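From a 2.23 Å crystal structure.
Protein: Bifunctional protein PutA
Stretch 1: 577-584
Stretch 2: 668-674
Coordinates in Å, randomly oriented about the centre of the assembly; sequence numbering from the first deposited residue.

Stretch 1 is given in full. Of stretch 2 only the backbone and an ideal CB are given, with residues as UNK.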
# COMPACT_ATOMS: atom_id res chain seq x y z
N ALA B 577 -4.60 -14.33 -34.20
CA ALA B 577 -4.49 -14.23 -35.65
C ALA B 577 -4.41 -12.77 -36.09
O ALA B 577 -3.61 -12.44 -36.98
CB ALA B 577 -5.66 -14.94 -36.32
N THR B 578 -5.18 -11.88 -35.45
CA THR B 578 -5.14 -10.47 -35.84
C THR B 578 -3.75 -9.88 -35.64
O THR B 578 -3.26 -9.09 -36.47
CB THR B 578 -6.16 -9.66 -35.03
OG1 THR B 578 -7.44 -10.28 -35.15
CG2 THR B 578 -6.22 -8.18 -35.55
N GLN B 579 -3.12 -10.21 -34.52
CA GLN B 579 -1.78 -9.70 -34.24
C GLN B 579 -0.75 -10.32 -35.17
O GLN B 579 0.20 -9.65 -35.58
CB GLN B 579 -1.42 -9.97 -32.78
CG GLN B 579 -2.39 -9.36 -31.82
CD GLN B 579 -1.77 -9.19 -30.46
OE1 GLN B 579 -0.55 -9.32 -30.32
NE2 GLN B 579 -2.59 -8.92 -29.45
N VAL B 580 -0.90 -11.60 -35.50
CA VAL B 580 0.02 -12.22 -36.45
C VAL B 580 -0.02 -11.47 -37.78
O VAL B 580 1.03 -11.12 -38.35
CB VAL B 580 -0.31 -13.71 -36.63
CG1 VAL B 580 0.41 -14.29 -37.85
CG2 VAL B 580 0.08 -14.47 -35.38
N LEU B 581 -1.22 -11.18 -38.28
CA LEU B 581 -1.34 -10.63 -39.63
C LEU B 581 -1.11 -9.12 -39.68
O LEU B 581 -0.45 -8.63 -40.60
CB LEU B 581 -2.72 -10.97 -40.22
CG LEU B 581 -3.01 -12.46 -40.49
CD1 LEU B 581 -4.46 -12.65 -40.87
CD2 LEU B 581 -2.12 -12.93 -41.63
N GLU B 582 -1.64 -8.35 -38.71
CA GLU B 582 -1.53 -6.90 -38.79
C GLU B 582 -0.19 -6.38 -38.29
O GLU B 582 0.33 -5.40 -38.83
CB GLU B 582 -2.66 -6.22 -38.00
CG GLU B 582 -2.70 -4.72 -38.22
CD GLU B 582 -3.63 -3.98 -37.27
OE1 GLU B 582 -3.96 -4.51 -36.20
OE2 GLU B 582 -4.05 -2.85 -37.59
N VAL B 583 0.38 -7.00 -37.27
CA VAL B 583 1.58 -6.47 -36.62
C VAL B 583 2.82 -7.33 -36.87
O VAL B 583 3.93 -6.90 -36.53
CB VAL B 583 1.34 -6.28 -35.11
CG1 VAL B 583 2.39 -5.40 -34.49
CG2 VAL B 583 -0.02 -5.68 -34.87
N GLY B 584 2.69 -8.52 -37.47
CA GLY B 584 3.84 -9.39 -37.68
C GLY B 584 4.30 -10.10 -36.43
O GLY B 584 5.45 -10.57 -36.37
N UNK B 668 -1.52 3.71 -35.62
CA UNK B 668 -2.02 3.43 -36.97
C UNK B 668 -1.57 2.05 -37.46
O UNK B 668 -2.21 1.48 -38.36
CB UNK B 668 -1.54 4.51 -37.94
N UNK B 669 -0.49 1.52 -36.90
CA UNK B 669 -0.00 0.22 -37.33
C UNK B 669 -0.82 -0.93 -36.78
O UNK B 669 -0.81 -2.02 -37.36
CB UNK B 669 1.46 0.05 -36.91
N UNK B 670 -1.59 -0.70 -35.71
CA UNK B 670 -2.24 -1.78 -34.99
C UNK B 670 -3.69 -1.44 -34.64
O UNK B 670 -4.22 -1.92 -33.63
CB UNK B 670 -1.46 -2.10 -33.72
N UNK B 671 -4.38 -0.69 -35.50
CA UNK B 671 -5.76 -0.30 -35.20
C UNK B 671 -6.75 -1.43 -35.45
O UNK B 671 -7.79 -1.48 -34.78
CB UNK B 671 -6.15 0.92 -36.04
N UNK B 672 -6.47 -2.36 -36.36
CA UNK B 672 -7.33 -3.54 -36.46
C UNK B 672 -7.33 -4.32 -35.14
O UNK B 672 -8.39 -4.78 -34.68
CB UNK B 672 -6.87 -4.44 -37.61
N UNK B 673 -6.17 -4.44 -34.49
CA UNK B 673 -6.15 -5.08 -33.17
C UNK B 673 -7.02 -4.31 -32.19
O UNK B 673 -7.84 -4.89 -31.46
CB UNK B 673 -4.72 -5.18 -32.64
N UNK B 674 -6.86 -2.99 -32.17
CA UNK B 674 -7.59 -2.17 -31.20
C UNK B 674 -9.08 -2.15 -31.50
O UNK B 674 -9.90 -2.02 -30.59
CB UNK B 674 -7.04 -0.74 -31.19

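The governing feature of this contact is a carboxylate. Glu582, extended with chi1 and chi2 both t, reaches from its helix to the start of the helix in the second stretch, where backbone N-H groups have no helical partner of their own.

Position 668 points its CA-to-CB bond away from stretch 1, with nothing of that stretch near the ideal CB. Many polar side chains would do. The deposited residue is Glu668, whose contribution comes from the backbone: its O accepts a hydrogen bond from a water, 2.6 Å from the water O, and the same water donates to Glu582 OE2.

At 669 the bond runs sideways into space that stretch 1 leaves empty, so a long or a short residue could fit. Gln669 is found, its end leading away and its NE2 bonded elsewhere in the structure.

Position 670 precedes the helix, with phi/psi of -136/34. Its ideal CB lies 4.0 Å from Val583 CG2, which favours something small; serine, threonine, aspartate or asparagine would also suit an N-cap. Ser670 has the small size and the N-cap position, yet its side chain makes no capping bond.

The CB of 671 points away, leaving its side chain little to meet in stretch 1; residues tolerated at a helix start, such as serine, threonine or aspartate, would fit. The backbone matters more: its N is 3.0 Å from Glu582 OE2, but at a poor angle, and it donates instead to the bridging water. The residue is Thr671, its OG1 hydrogen-bonded just outside the stretches.

Position 672 points toward stretch 1. Its N donates to Glu582 OE2 at 2.8 Å, while its ideal CB stands only 3.2 Å from Glu582 OE1, and Thr578 CG2 offers a methyl nearby. A compact apolar residue, such as alanine or valine, is reasonable; an acidic one would crowd a like charge. Val672 is deposited, in the t rotamer, its CG1 3.7 Å from Thr578 CG2.

At 673 the bond is sideways, but Thr578, Gln579, Glu582 and Val583 surround a hollow beside it. The backbone N donates to Glu582 OE1 at 2.8 Å, so the two carboxylate oxygens serve successive amides. Valine, isoleucine or alanine could be considered for the hollow. Val673 fills it as a knob, chi1 t, with its CG2 3.7 Å from Thr578 CG2, 3.9 Å from Gln579 CG and 4.1 Å from Val583 CG2.

Position 674 has no neighbour from stretch 1 near its ideal CB, leaving helix propensity as a guide. Ala674 fits.

Stretch 2, residues 668-674: EQSTVVA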
# COMPACT_ATOMS: atom_id res chain seq x y z
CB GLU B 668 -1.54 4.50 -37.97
CG GLU B 668 -0.07 4.88 -37.80
CD GLU B 668 0.40 5.96 -38.77
OE1 GLU B 668 -0.15 7.08 -38.69
OE2 GLU B 668 1.31 5.69 -39.60
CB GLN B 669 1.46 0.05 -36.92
CG GLN B 669 2.40 1.05 -37.56
CD GLN B 669 2.58 2.34 -36.74
OE1 GLN B 669 1.79 2.65 -35.83
NE2 GLN B 669 3.63 3.10 -37.07
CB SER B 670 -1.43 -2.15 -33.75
OG SER B 670 -1.24 -1.04 -32.88
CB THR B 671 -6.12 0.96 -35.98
OG1 THR B 671 -5.26 2.03 -35.56
CG2 THR B 671 -7.57 1.36 -35.75
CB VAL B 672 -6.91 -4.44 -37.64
CG1 VAL B 672 -7.79 -5.66 -37.71
CG2 VAL B 672 -7.00 -3.67 -38.93
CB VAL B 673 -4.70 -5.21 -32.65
CG1 VAL B 673 -4.68 -5.68 -31.19
CG2 VAL B 673 -3.91 -6.17 -33.52
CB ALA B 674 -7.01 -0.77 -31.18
O HOH W 1 -4.18 -0.27 -38.36
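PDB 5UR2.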